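Local structure of UDP-glucose 6-dehydrogenase (Pyrobaculum islandicum, 3VTF) at residues T98-I103 / W137-V142; G165-V170 / D198-S203; Y319-L324 / R360-R365; G333-V338 / G366-V371; L416-K421 / K430-A435. The protein probably catalyses the NAD-dependent oxidation of UDP-glucose to UDP-glucuronate, the step that supplies this activated sugar acid. All blocks are in the same frame, centred on the assembly; numbering follows the deposited sequence.

Contact 1 (T98-I103 / W137-V142)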
# COMPACT_ATOMS: atom_id res chain seq x y z
N THR A 98 -30.25 -3.31 -28.52
CA THR A 98 -29.94 -2.37 -27.44
C THR A 98 -29.15 -1.14 -27.96
O THR A 98 -28.91 -1.04 -29.13
CB THR A 98 -29.13 -3.11 -26.32
OG1 THR A 98 -27.97 -3.68 -26.89
CG2 THR A 98 -29.96 -4.33 -25.68
N ASP A 99 -28.74 -0.22 -27.07
CA ASP A 99 -27.99 0.95 -27.48
C ASP A 99 -26.57 0.98 -26.93
O ASP A 99 -25.73 1.73 -27.42
CB ASP A 99 -28.68 2.17 -27.03
CG ASP A 99 -29.98 2.41 -27.83
OD1 ASP A 99 -29.96 2.15 -29.05
OD2 ASP A 99 -30.95 2.85 -27.22
N ALA A 100 -26.29 0.16 -25.90
CA ALA A 100 -24.90 -0.01 -25.45
C ALA A 100 -24.66 -1.44 -25.02
O ALA A 100 -25.59 -2.11 -24.52
CB ALA A 100 -24.67 0.95 -24.25
N THR A 101 -23.45 -1.96 -25.28
CA THR A 101 -23.15 -3.38 -24.96
C THR A 101 -21.95 -3.37 -24.00
O THR A 101 -20.91 -2.74 -24.31
CB THR A 101 -22.72 -4.15 -26.22
OG1 THR A 101 -23.86 -4.19 -27.09
CG2 THR A 101 -22.25 -5.65 -25.90
N PHE A 102 -22.13 -3.97 -22.81
CA PHE A 102 -21.00 -4.19 -21.90
C PHE A 102 -20.27 -5.48 -22.25
O PHE A 102 -20.83 -6.59 -22.16
CB PHE A 102 -21.54 -4.27 -20.45
CG PHE A 102 -22.05 -2.90 -20.00
CD1 PHE A 102 -21.25 -2.10 -19.19
CD2 PHE A 102 -23.30 -2.43 -20.39
CE1 PHE A 102 -21.66 -0.84 -18.83
CE2 PHE A 102 -23.72 -1.15 -20.02
CZ PHE A 102 -22.92 -0.36 -19.25
N ILE A 103 -18.99 -5.38 -22.60
CA ILE A 103 -18.26 -6.60 -22.87
C ILE A 103 -17.66 -7.02 -21.55
O ILE A 103 -16.82 -6.27 -20.95
CB ILE A 103 -17.15 -6.36 -23.92
CG1 ILE A 103 -17.81 -5.98 -25.27
CG2 ILE A 103 -16.16 -7.55 -24.02
CD1 ILE A 103 -16.74 -5.52 -26.30
N TRP A 137 -26.17 4.60 -34.19
CA TRP A 137 -25.10 4.74 -33.20
C TRP A 137 -25.34 3.78 -32.06
O TRP A 137 -26.51 3.49 -31.69
CB TRP A 137 -25.14 6.13 -32.67
CG TRP A 137 -24.14 6.38 -31.56
CD1 TRP A 137 -22.82 6.82 -31.72
CD2 TRP A 137 -24.35 6.31 -30.10
NE1 TRP A 137 -22.22 6.98 -30.52
CE2 TRP A 137 -23.07 6.69 -29.49
CE3 TRP A 137 -25.41 5.90 -29.26
CZ2 TRP A 137 -22.89 6.73 -28.11
CZ3 TRP A 137 -25.23 5.96 -27.85
CH2 TRP A 137 -23.99 6.38 -27.29
N HIS A 138 -24.23 3.29 -31.52
CA HIS A 138 -24.22 2.35 -30.39
C HIS A 138 -22.99 2.67 -29.54
O HIS A 138 -22.00 3.18 -30.04
CB HIS A 138 -23.96 0.96 -30.92
CG HIS A 138 -24.51 -0.16 -30.02
ND1 HIS A 138 -23.69 -0.90 -29.22
CD2 HIS A 138 -25.80 -0.64 -29.82
CE1 HIS A 138 -24.42 -1.80 -28.53
NE2 HIS A 138 -25.71 -1.64 -28.90
N LEU A 139 -23.05 2.32 -28.23
CA LEU A 139 -21.89 2.45 -27.37
C LEU A 139 -21.29 1.11 -27.01
O LEU A 139 -21.98 0.21 -26.54
CB LEU A 139 -22.28 3.22 -26.08
CG LEU A 139 -21.22 3.36 -24.97
CD1 LEU A 139 -19.99 4.17 -25.42
CD2 LEU A 139 -21.86 4.05 -23.77
N VAL A 140 -19.99 0.96 -27.19
CA VAL A 140 -19.35 -0.31 -26.84
C VAL A 140 -18.58 -0.07 -25.51
O VAL A 140 -17.69 0.82 -25.43
CB VAL A 140 -18.29 -0.63 -27.92
CG1 VAL A 140 -17.64 -1.97 -27.61
CG2 VAL A 140 -19.00 -0.66 -29.30
N VAL A 141 -18.92 -0.83 -24.47
CA VAL A 141 -18.28 -0.55 -23.17
C VAL A 141 -17.48 -1.78 -22.75
O VAL A 141 -18.03 -2.93 -22.71
CB VAL A 141 -19.40 -0.26 -22.09
CG1 VAL A 141 -18.75 0.09 -20.68
CG2 VAL A 141 -20.36 0.87 -22.55
N VAL A 142 -16.22 -1.57 -22.41
CA VAL A 142 -15.39 -2.70 -22.06
C VAL A 142 -15.36 -2.81 -20.50
O VAL A 142 -14.79 -1.90 -19.83
CB VAL A 142 -13.94 -2.50 -22.58
CG1 VAL A 142 -13.09 -3.75 -22.22
CG2 VAL A 142 -13.87 -2.22 -24.12

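Contact 2 (G165-V170 / D198-S203)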
# COMPACT_ATOMS: atom_id res chain seq x y z
N GLY A 165 -19.60 0.65 -41.51
CA GLY A 165 -19.67 2.11 -41.64
C GLY A 165 -20.62 2.80 -40.70
O GLY A 165 -20.74 4.03 -40.70
N VAL A 166 -21.31 2.02 -39.85
CA VAL A 166 -22.19 2.67 -38.85
C VAL A 166 -21.32 3.28 -37.76
O VAL A 166 -20.42 2.59 -37.27
CB VAL A 166 -23.18 1.66 -38.26
CG1 VAL A 166 -24.04 2.28 -37.15
CG2 VAL A 166 -24.03 1.04 -39.38
N LYS A 167 -21.62 4.54 -37.39
CA LYS A 167 -20.85 5.30 -36.35
C LYS A 167 -21.13 4.69 -34.92
O LYS A 167 -22.21 4.14 -34.67
CB LYS A 167 -21.24 6.78 -36.35
CG LYS A 167 -22.60 7.03 -35.67
CD LYS A 167 -23.06 8.49 -35.47
CE LYS A 167 -24.59 8.51 -35.53
NZ LYS A 167 -25.31 9.51 -34.70
N PHE A 168 -20.12 4.73 -34.05
CA PHE A 168 -20.29 4.20 -32.68
C PHE A 168 -19.29 4.85 -31.80
O PHE A 168 -18.38 5.54 -32.30
CB PHE A 168 -20.08 2.65 -32.68
CG PHE A 168 -18.69 2.21 -33.05
CD1 PHE A 168 -17.74 2.02 -32.04
CD2 PHE A 168 -18.33 1.98 -34.39
CE1 PHE A 168 -16.51 1.56 -32.30
CE2 PHE A 168 -17.04 1.56 -34.70
CZ PHE A 168 -16.11 1.36 -33.64
N SER A 169 -19.45 4.65 -30.51
CA SER A 169 -18.48 5.20 -29.54
C SER A 169 -18.05 4.08 -28.61
O SER A 169 -18.65 2.99 -28.64
CB SER A 169 -19.11 6.34 -28.70
OG SER A 169 -19.54 7.44 -29.52
N VAL A 170 -16.93 4.29 -27.90
CA VAL A 170 -16.32 3.22 -27.08
C VAL A 170 -16.10 3.89 -25.71
O VAL A 170 -16.02 5.14 -25.58
CB VAL A 170 -14.97 2.68 -27.61
CG1 VAL A 170 -15.17 2.00 -28.98
CG2 VAL A 170 -13.91 3.81 -27.72
N ASP A 198 -15.56 9.59 -26.07
CA ASP A 198 -16.03 10.97 -26.46
C ASP A 198 -17.08 11.43 -25.49
O ASP A 198 -17.48 10.66 -24.61
CB ASP A 198 -16.61 10.98 -27.89
CG ASP A 198 -17.77 9.96 -28.07
OD1 ASP A 198 -18.55 9.77 -27.18
OD2 ASP A 198 -17.84 9.27 -29.07
N GLU A 199 -17.61 12.65 -25.67
CA GLU A 199 -18.63 13.21 -24.77
C GLU A 199 -19.93 12.44 -24.74
O GLU A 199 -20.58 12.32 -23.70
CB GLU A 199 -18.92 14.71 -25.15
CG GLU A 199 -19.75 15.48 -24.14
CD GLU A 199 -19.26 15.21 -22.71
OE1 GLU A 199 -18.09 15.59 -22.42
OE2 GLU A 199 -20.03 14.61 -21.90
N ARG A 200 -20.32 11.93 -25.90
CA ARG A 200 -21.60 11.25 -25.95
C ARG A 200 -21.50 9.97 -25.13
O ARG A 200 -22.45 9.63 -24.46
CB ARG A 200 -21.93 10.87 -27.39
CG ARG A 200 -23.36 10.39 -27.58
CD ARG A 200 -23.66 10.16 -29.05
NE ARG A 200 -25.00 9.60 -29.21
CZ ARG A 200 -25.60 9.44 -30.39
NH1 ARG A 200 -24.98 9.79 -31.48
NH2 ARG A 200 -26.86 8.94 -30.43
N ALA A 201 -20.35 9.27 -25.20
CA ALA A 201 -20.13 8.07 -24.33
C ALA A 201 -20.24 8.41 -22.85
O ALA A 201 -20.87 7.69 -22.12
CB ALA A 201 -18.76 7.45 -24.63
N ALA A 202 -19.53 9.44 -22.41
CA ALA A 202 -19.55 9.89 -21.02
C ALA A 202 -20.93 10.25 -20.54
O ALA A 202 -21.42 9.76 -19.50
CB ALA A 202 -18.57 11.07 -20.84
N SER A 203 -21.64 11.03 -21.34
CA SER A 203 -23.01 11.38 -20.92
C SER A 203 -23.94 10.14 -20.87
O SER A 203 -24.81 9.99 -19.97
CB SER A 203 -23.50 12.48 -21.92
OG SER A 203 -24.85 12.59 -21.66
O HOH W 1 -15.48 6.95 -29.00

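Contact 3 (Y319-L324 / R360-R365)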
# COMPACT_ATOMS: atom_id res chain seq x y z
N TYR A 319 6.56 -22.49 1.02
CA TYR A 319 7.05 -22.38 2.38
C TYR A 319 6.18 -23.14 3.39
O TYR A 319 6.72 -23.71 4.37
CB TYR A 319 7.19 -20.89 2.76
CG TYR A 319 7.76 -20.58 4.10
CD1 TYR A 319 9.09 -21.00 4.43
CD2 TYR A 319 7.01 -19.83 5.08
CE1 TYR A 319 9.64 -20.68 5.66
CE2 TYR A 319 7.60 -19.50 6.30
CZ TYR A 319 8.88 -19.95 6.60
OH TYR A 319 9.39 -19.63 7.84
N ALA A 320 4.86 -23.11 3.18
CA ALA A 320 3.91 -23.74 4.11
C ALA A 320 4.20 -25.27 4.10
O ALA A 320 4.20 -25.91 5.15
CB ALA A 320 2.42 -23.47 3.65
N VAL A 321 4.39 -25.83 2.90
CA VAL A 321 4.67 -27.25 2.76
C VAL A 321 6.08 -27.56 3.38
O VAL A 321 6.22 -28.55 4.09
CB VAL A 321 4.57 -27.65 1.26
CG1 VAL A 321 5.20 -29.10 0.95
CG2 VAL A 321 3.12 -27.51 0.81
N GLN A 322 7.07 -26.68 3.20
CA GLN A 322 8.36 -26.87 3.83
C GLN A 322 8.27 -26.90 5.36
O GLN A 322 8.97 -27.75 6.03
CB GLN A 322 9.37 -25.80 3.40
CG GLN A 322 9.74 -25.84 1.92
CD GLN A 322 10.59 -24.63 1.52
OE1 GLN A 322 11.13 -23.92 2.39
NE2 GLN A 322 10.71 -24.40 0.20
N LEU A 323 7.44 -26.03 5.94
CA LEU A 323 7.24 -26.05 7.40
C LEU A 323 6.65 -27.39 7.83
O LEU A 323 7.11 -27.96 8.84
CB LEU A 323 6.29 -24.92 7.84
CG LEU A 323 6.82 -23.49 7.69
CD1 LEU A 323 5.71 -22.48 7.88
CD2 LEU A 323 8.01 -23.28 8.67
N LEU A 324 5.62 -27.88 7.11
CA LEU A 324 4.96 -29.12 7.53
C LEU A 324 6.01 -30.30 7.49
O LEU A 324 6.13 -31.14 8.43
CB LEU A 324 3.73 -29.42 6.63
CG LEU A 324 2.96 -30.64 7.24
CD1 LEU A 324 2.47 -30.40 8.68
CD2 LEU A 324 1.86 -31.06 6.31
N ARG A 360 -1.34 -30.19 -4.31
CA ARG A 360 -0.38 -30.66 -5.35
C ARG A 360 1.03 -30.75 -4.85
O ARG A 360 1.73 -31.78 -5.03
CB ARG A 360 -0.39 -29.75 -6.56
CG ARG A 360 -1.66 -29.79 -7.38
CD ARG A 360 -1.35 -29.06 -8.71
NE ARG A 360 -2.57 -28.78 -9.49
CZ ARG A 360 -3.16 -27.58 -9.57
NH1 ARG A 360 -2.66 -26.51 -8.95
NH2 ARG A 360 -4.26 -27.45 -10.26
N LEU A 361 1.48 -29.71 -4.16
CA LEU A 361 2.82 -29.83 -3.58
C LEU A 361 2.95 -31.02 -2.62
O LEU A 361 4.00 -31.66 -2.51
CB LEU A 361 3.29 -28.52 -2.83
CG LEU A 361 3.39 -27.29 -3.78
CD1 LEU A 361 3.37 -25.93 -3.00
CD2 LEU A 361 4.64 -27.40 -4.62
N LEU A 362 1.93 -31.22 -1.80
CA LEU A 362 1.98 -32.36 -0.87
C LEU A 362 2.07 -33.68 -1.68
O LEU A 362 2.83 -34.58 -1.31
CB LEU A 362 0.75 -32.33 0.03
CG LEU A 362 0.74 -31.15 1.08
CD1 LEU A 362 -0.60 -31.29 1.76
CD2 LEU A 362 1.91 -31.26 2.08
N LEU A 363 1.23 -33.81 -2.70
CA LEU A 363 1.20 -35.00 -3.57
C LEU A 363 2.53 -35.27 -4.20
O LEU A 363 3.05 -36.36 -4.05
CB LEU A 363 0.16 -34.88 -4.65
CG LEU A 363 -1.27 -35.03 -4.19
CD1 LEU A 363 -2.20 -34.66 -5.35
CD2 LEU A 363 -1.58 -36.41 -3.59
N GLU A 364 3.11 -34.28 -4.82
CA GLU A 364 4.45 -34.33 -5.37
C GLU A 364 5.51 -34.74 -4.32
O GLU A 364 6.60 -35.21 -4.65
CB GLU A 364 4.67 -32.96 -6.02
CG GLU A 364 5.98 -32.65 -6.71
CD GLU A 364 5.97 -31.23 -7.32
OE1 GLU A 364 6.03 -30.23 -6.56
OE2 GLU A 364 5.91 -31.09 -8.57
N ARG A 365 5.21 -34.60 -3.04
CA ARG A 365 6.16 -35.10 -2.04
C ARG A 365 5.77 -36.46 -1.42
O ARG A 365 6.30 -36.84 -0.37
CB ARG A 365 6.48 -34.04 -0.95
CG ARG A 365 7.48 -32.98 -1.42
CD ARG A 365 7.22 -31.68 -0.69
NE ARG A 365 7.43 -30.50 -1.56
CZ ARG A 365 8.25 -29.48 -1.29
NH1 ARG A 365 8.98 -29.42 -0.15
NH2 ARG A 365 8.32 -28.50 -2.19
O HOH W 2 9.55 -26.29 -2.22

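Contact 4 (G333-V338 / G366-V371)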
# COMPACT_ATOMS: atom_id res chain seq x y z
N GLY A 333 4.45 -40.91 2.43
CA GLY A 333 3.58 -41.87 3.09
C GLY A 333 2.80 -41.26 4.22
O GLY A 333 1.98 -41.93 4.84
N ARG A 334 3.02 -39.97 4.51
CA ARG A 334 2.41 -39.41 5.72
C ARG A 334 0.99 -38.95 5.40
O ARG A 334 0.70 -38.59 4.30
CB ARG A 334 3.30 -38.29 6.27
CG ARG A 334 3.50 -38.35 7.76
CD ARG A 334 4.27 -39.59 8.21
NE ARG A 334 5.67 -39.37 7.88
CZ ARG A 334 6.54 -38.80 8.70
NH1 ARG A 334 6.12 -38.41 9.89
NH2 ARG A 334 7.81 -38.61 8.31
N HIS A 335 0.11 -38.99 6.39
CA HIS A 335 -1.26 -38.66 6.20
C HIS A 335 -1.38 -37.19 6.54
O HIS A 335 -1.24 -36.82 7.70
CB HIS A 335 -2.11 -39.49 7.21
CG HIS A 335 -2.40 -40.92 6.77
ND1 HIS A 335 -1.46 -41.89 6.76
CD2 HIS A 335 -3.58 -41.51 6.36
CE1 HIS A 335 -2.02 -43.04 6.34
NE2 HIS A 335 -3.31 -42.81 6.09
N VAL A 336 -1.75 -36.37 5.56
CA VAL A 336 -1.77 -34.87 5.72
C VAL A 336 -3.05 -34.29 5.13
O VAL A 336 -3.48 -34.73 4.08
CB VAL A 336 -0.56 -34.24 4.99
CG1 VAL A 336 -0.66 -32.73 5.05
CG2 VAL A 336 0.79 -34.82 5.54
N GLY A 337 -3.69 -33.36 5.84
CA GLY A 337 -4.91 -32.75 5.36
C GLY A 337 -4.74 -31.32 4.86
O GLY A 337 -3.85 -30.56 5.33
N VAL A 338 -5.65 -30.90 4.00
CA VAL A 338 -5.74 -29.51 3.66
C VAL A 338 -7.13 -29.11 3.98
O VAL A 338 -8.07 -29.62 3.36
CB VAL A 338 -5.45 -29.26 2.15
CG1 VAL A 338 -5.68 -27.80 1.78
CG2 VAL A 338 -4.10 -29.82 1.77
N GLY A 366 4.84 -37.18 -2.05
CA GLY A 366 4.54 -38.57 -1.59
C GLY A 366 3.63 -38.64 -0.37
O GLY A 366 3.46 -39.71 0.23
N ALA A 367 3.02 -37.51 0.02
CA ALA A 367 1.98 -37.52 1.07
C ALA A 367 0.68 -38.14 0.60
O ALA A 367 0.30 -38.04 -0.59
CB ALA A 367 1.70 -36.11 1.63
N ARG A 368 0.00 -38.77 1.54
CA ARG A 368 -1.36 -39.20 1.34
C ARG A 368 -2.20 -38.03 1.79
O ARG A 368 -2.25 -37.73 3.01
CB ARG A 368 -1.72 -40.43 2.21
CG ARG A 368 -0.68 -41.55 2.25
CD ARG A 368 -1.25 -42.70 3.08
NE ARG A 368 -0.65 -44.00 2.78
CZ ARG A 368 -1.23 -45.18 3.04
NH1 ARG A 368 -2.43 -45.27 3.59
NH2 ARG A 368 -0.59 -46.30 2.73
N VAL A 369 -2.87 -37.39 0.83
CA VAL A 369 -3.58 -36.11 1.04
C VAL A 369 -5.08 -36.24 1.19
O VAL A 369 -5.79 -36.84 0.35
CB VAL A 369 -3.29 -35.16 -0.15
CG1 VAL A 369 -4.02 -33.83 -0.02
CG2 VAL A 369 -1.82 -34.94 -0.23
N TYR A 370 -5.58 -35.65 2.26
CA TYR A 370 -6.99 -35.53 2.53
C TYR A 370 -7.32 -34.08 2.38
O TYR A 370 -6.52 -33.20 2.80
CB TYR A 370 -7.27 -35.96 3.97
CG TYR A 370 -6.86 -37.38 4.20
CD1 TYR A 370 -7.84 -38.41 4.31
CD2 TYR A 370 -5.51 -37.71 4.33
CE1 TYR A 370 -7.44 -39.75 4.51
CE2 TYR A 370 -5.10 -39.03 4.53
CZ TYR A 370 -6.06 -40.04 4.62
OH TYR A 370 -5.57 -41.30 4.86
N VAL A 371 -8.50 -33.79 1.85
CA VAL A 371 -8.94 -32.41 1.72
C VAL A 371 -10.38 -32.22 2.18
O VAL A 371 -11.16 -33.15 2.16
CB VAL A 371 -8.82 -31.90 0.26
CG1 VAL A 371 -7.41 -32.10 -0.25
CG2 VAL A 371 -9.83 -32.58 -0.63

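Contact 5 (L416-K421 / K430-A435)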
# COMPACT_ATOMS: atom_id res chain seq x y z
N LEU A 416 -13.07 -25.82 15.33
CA LEU A 416 -12.65 -27.20 15.33
C LEU A 416 -11.69 -27.55 16.51
O LEU A 416 -11.14 -26.64 17.16
CB LEU A 416 -11.97 -27.56 13.98
CG LEU A 416 -12.78 -27.42 12.67
CD1 LEU A 416 -11.87 -27.78 11.47
CD2 LEU A 416 -13.94 -28.43 12.74
N ASP A 417 -11.41 -28.85 16.67
CA ASP A 417 -10.55 -29.29 17.77
C ASP A 417 -9.22 -29.67 17.17
O ASP A 417 -9.08 -30.71 16.58
CB ASP A 417 -11.18 -30.49 18.50
CG ASP A 417 -10.35 -30.94 19.70
OD1 ASP A 417 -9.24 -30.37 19.95
OD2 ASP A 417 -10.74 -31.90 20.36
N TYR A 418 -8.24 -28.80 17.31
CA TYR A 418 -6.93 -29.03 16.71
C TYR A 418 -5.94 -29.65 17.70
O TYR A 418 -4.77 -29.73 17.40
CB TYR A 418 -6.32 -27.73 16.17
CG TYR A 418 -7.09 -27.04 15.08
CD1 TYR A 418 -6.89 -27.35 13.74
CD2 TYR A 418 -8.01 -26.06 15.38
CE1 TYR A 418 -7.59 -26.71 12.75
CE2 TYR A 418 -8.72 -25.42 14.40
CZ TYR A 418 -8.50 -25.74 13.09
OH TYR A 418 -9.21 -25.09 12.13
N ARG A 419 -6.42 -30.05 18.87
CA ARG A 419 -5.51 -30.51 19.91
C ARG A 419 -4.75 -31.76 19.49
O ARG A 419 -5.31 -32.67 18.93
CB ARG A 419 -6.26 -30.70 21.23
CG ARG A 419 -6.75 -29.40 21.81
CD ARG A 419 -7.65 -29.58 23.02
NE ARG A 419 -8.85 -30.35 22.74
CZ ARG A 419 -9.79 -30.57 23.64
NH1 ARG A 419 -10.85 -31.28 23.34
NH2 ARG A 419 -9.64 -30.09 24.86
N GLY A 420 -3.46 -31.78 19.75
CA GLY A 420 -2.65 -32.92 19.45
C GLY A 420 -2.22 -32.97 18.00
O GLY A 420 -1.54 -33.88 17.59
N LYS A 421 -2.60 -31.97 17.22
CA LYS A 421 -2.27 -32.04 15.79
C LYS A 421 -1.08 -31.13 15.48
O LYS A 421 -0.73 -30.25 16.26
CB LYS A 421 -3.48 -31.65 14.95
CG LYS A 421 -4.69 -32.62 15.08
CD LYS A 421 -4.40 -34.03 14.59
CE LYS A 421 -5.51 -34.93 15.05
NZ LYS A 421 -5.18 -36.28 14.51
N LYS A 430 -7.30 -18.42 15.11
CA LYS A 430 -6.82 -18.25 16.51
C LYS A 430 -6.92 -19.57 17.31
O LYS A 430 -5.98 -19.95 18.03
CB LYS A 430 -7.62 -17.13 17.25
CG LYS A 430 -7.48 -15.71 16.68
CD LYS A 430 -7.40 -14.66 17.78
CE LYS A 430 -6.75 -13.36 17.29
NZ LYS A 430 -7.66 -12.54 16.45
N LYS A 431 -8.02 -20.28 17.09
CA LYS A 431 -8.24 -21.58 17.75
C LYS A 431 -7.17 -22.63 17.48
O LYS A 431 -6.87 -23.47 18.39
CB LYS A 431 -9.63 -22.17 17.51
CG LYS A 431 -10.17 -22.78 18.86
CD LYS A 431 -11.37 -23.64 18.65
CE LYS A 431 -11.80 -24.46 19.87
NZ LYS A 431 -11.14 -25.75 19.66
N ALA A 432 -6.52 -22.57 16.32
CA ALA A 432 -5.53 -23.57 15.91
C ALA A 432 -4.26 -23.57 16.77
O ALA A 432 -3.51 -24.50 16.75
CB ALA A 432 -5.19 -23.45 14.43
N ARG A 433 -4.06 -22.51 17.52
CA ARG A 433 -2.92 -22.37 18.42
C ARG A 433 -2.91 -23.44 19.53
O ARG A 433 -1.91 -23.67 20.16
CB ARG A 433 -2.89 -20.98 19.03
CG ARG A 433 -2.36 -19.92 18.11
CD ARG A 433 -1.72 -18.79 18.85
NE ARG A 433 -1.36 -17.73 17.93
CZ ARG A 433 -0.14 -17.54 17.43
NH1 ARG A 433 0.07 -16.55 16.60
NH2 ARG A 433 0.84 -18.34 17.77
N GLU A 434 -4.06 -24.04 19.75
CA GLU A 434 -4.22 -25.14 20.70
C GLU A 434 -3.53 -26.43 20.23
O GLU A 434 -3.42 -27.37 20.98
CB GLU A 434 -5.70 -25.39 20.99
CG GLU A 434 -6.38 -26.30 20.01
CD GLU A 434 -7.89 -26.18 20.05
OE1 GLU A 434 -8.39 -25.37 20.83
OE2 GLU A 434 -8.56 -26.90 19.31
N ALA A 435 -3.12 -26.46 18.97
CA ALA A 435 -2.43 -27.61 18.34
C ALA A 435 -1.21 -28.06 19.09
O ALA A 435 -0.64 -27.25 19.80
CB ALA A 435 -2.02 -27.24 16.92
O HOH W 3 -2.40 -29.92 21.54

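Contact 1 (T98-I103 / W137-V142)
Strands 100-103 and 139-142 are parallel neighbours in the Rossmann-type sheet of the NAD-binding domain, the two strands of a beta-alpha-beta unit whose crossover is helix 118-134. Their axes run 4.7 Å apart at 18°, and backbone bonds alternate between them: Leu139 N to Asp99 O, Thr101 N to Leu139 O, Val141 N to Thr101 O, and Ile103 N to Val141 O, the last a short 2.6 Å and nearly straight. Beside this ladder the His138 ring lies flat against the backbone of Thr98-Ala100. One face is covered by Asp99 O, 3.3 Å above its plane, and by Ala100 N, while Thr98 O stands at its edge, 3.2 Å from His138 CD2. With its CG turned away from its own backbone N (chi1 -155°), the imidazole reaches across to segment 98-103. On the face bearing Ala100, Phe102, Leu139 and Val141, the valine sets its CB over the Phe102 ring, 4.2 Å from the centroid, in a CH-pi contact, and its CG1 branch lies 3.6 Å from Phe102 CE1. On the opposite face, with Thr101 and Val142, Ile103 CD1 meets Val140 CG1 at 3.9 Å. Thr101 OG1 and Thr98 OG1 both bond to Ser25 OG on the adjoining strand 23-27. Helix 118-134 packs on Thr101, Ile103 and Val140, helix 151-160 covers Val140 and Val142, and helix 199-208 covers Ala100 and Leu139 from the other face.

Contact 2 (G165-V170 / D198-S203)
Ser169 and Asp198 form the tight part of this contact, where strand 169-172 meets the start of helix 199-208. Ser169 OG donates to Asp198 OD2 at 2.5 Å, a short bond that uses the syn lone pair of the carboxylate, and in turn receives Trp137 NE1. Because Asp198 folds its CG between its own backbone N and carbonyl carbon (chi1 57°), the second oxygen turns back to its helix: OD1 accepts from Ala201 N at 2.7 Å, making Asp198 the N-cap. Ala201 CB packs 3.7 Å from Val170 O, and a water links Val170 N to Asp198 OD2, weakly at the carboxylate. The solvent side is looser. There Lys167 NZ lies at the edge of the Arg200 guanidinium, near its plane and 3.2 Å from Arg200 NH1, two donors of like charge; the guanidinium also makes a cation-pi contact with Trp137. One carboxylate thus serves both strand and helix, and its negative charge at the helix N-terminus is likely to be favoured by the helix dipole.

Contact 3 (Y319-L324 / R360-R365)
The segments 319-324 and 360-364, of helices 304-328 and 354-364, cross at -46° with their axes 10.2 Å apart, and the closest pair of alpha carbons is that of Val321 and Leu362, 6.8 Å apart. Val321 fills the space between them. Its CG2 branch rests 3.8 Å from Leu361 CB, while CG1, set opposite its own backbone N (chi1 166°), lies 4.1 Å from Leu362 CD2 and also meets Arg365. The arginine comes from the opposing direction, its chain bent at chi3, and lays one face of its guanidinium over that methyl; Val321 CG1 is 3.6 Å from Arg365 NE. At the guanidinium edge a water in its plane accepts from Arg365 NH2 and from Gln322 NE2, bridging the two segments at the margin of the apolar patch. Leu324 CD2 touches Leu362 CD2 from the next turn. The two helices pack on the parallel sheet of the UDP-binding domain: Leu324 meets Val422 and Val424 of strand 422-425, and both Leu324 and Leu362 reach Val336 of strand 335-339.

Contact 4 (G333-V338 / G366-V371)
Arg368 reaches along His335 on the partly exposed face of two parallel strands. Its CB lies 3.7 Å from Arg334 O, its CG the same distance from Gly333 O, and its CD sits over one face of the imidazole, 3.7 Å from the centroid, a CH-pi contact. Arg368 NE is 3.9 Å from Gly333 O, and at the tip NH1 stands 3.6 Å from His335 CE1, the guanidinium plane turned 40° from the ring. Extended from CG to NE, the chain runs beside the histidine. The Tyr370 ring adjoins His335 rim to rim, planes at 24°. An alanine in place of His335 is likely to leave Arg368 CD without the ring face it packs on and its chain freer to turn. The backbone ladder includes Val336 N to Arg368 O and Tyr370 N to Val336 O, both 2.9 Å. The strands belong to a beta-alpha-beta unit: crossover helix 354-364, ended by a Schellman motif at Gly366, packs Leu362 on Val336, Val338 and Val369, while helix 394-400 meets Tyr370 on the other face.

Contact 5 (L416-K421 / K430-A435)
An Asx turn at Asp417 and the type II turn Tyr418-Lys421 that overlaps it meet a 3-10 segment, 430-434, at the surface of the UDP-binding domain. Glu434 joins them: its OE2 accepts from Tyr418 N at 2.8 Å through the anti lone pair and from Lys431 NZ through the syn one, the latter a salt bridge. Lys431 NZ also donates to Leu416 O at 2.7 Å, coming from above the carbonyl plane. These two segments lead into strands 422-425 and 437-440, adjacent parallel strands at one side of the six-stranded sheet, and so the contact ties together the approaches to both. Replacing Glu434 by an alanine would probably deprive Tyr418 N of its acceptor and leave the Lys431 ammonium without its carboxylate mate. Asp417 is held from within its own segment by Arg419, which grips it side-on with NE and NH1, while Arg419 N reaches OD1 from the face of the carboxylate opposite to NE. On the inner side Ala432 CB stands over the centre of the Tyr418 ring, 4.0 Å from the centroid, in a CH-pi contact, and the tyrosine hydroxyl bonds to Tyr413 O. Ala435 CB packs 3.3 Å from Lys421 O. A water joins Gly420 N to Glu434 O, 2.8 Å from each.

The five contacts fall into two groups on opposite sides of the chain's centre, the nearest contacts of the two groups being about 47 Å apart between centres. Contacts 1 and 2, with centres about 9 Å apart, share the NAD-binding sheet, where strands 139-142 and 169-172 are neighbours; contact 1 closes before contact 2 opens. Contacts 3 and 4, about 10 Å apart between centres, interleave along the chain, helix 304-328 leading to strand 335-339 and helix 354-364 to strand 368-372. Contact 5 comes last, its centre about 18 to 20 Å from theirs, toward the opposite edge of the same parallel sheet, beside strands 422-425 and 437-440. Each group thus belongs to one of the two alpha/beta domains, and UDP-glucose binds between them.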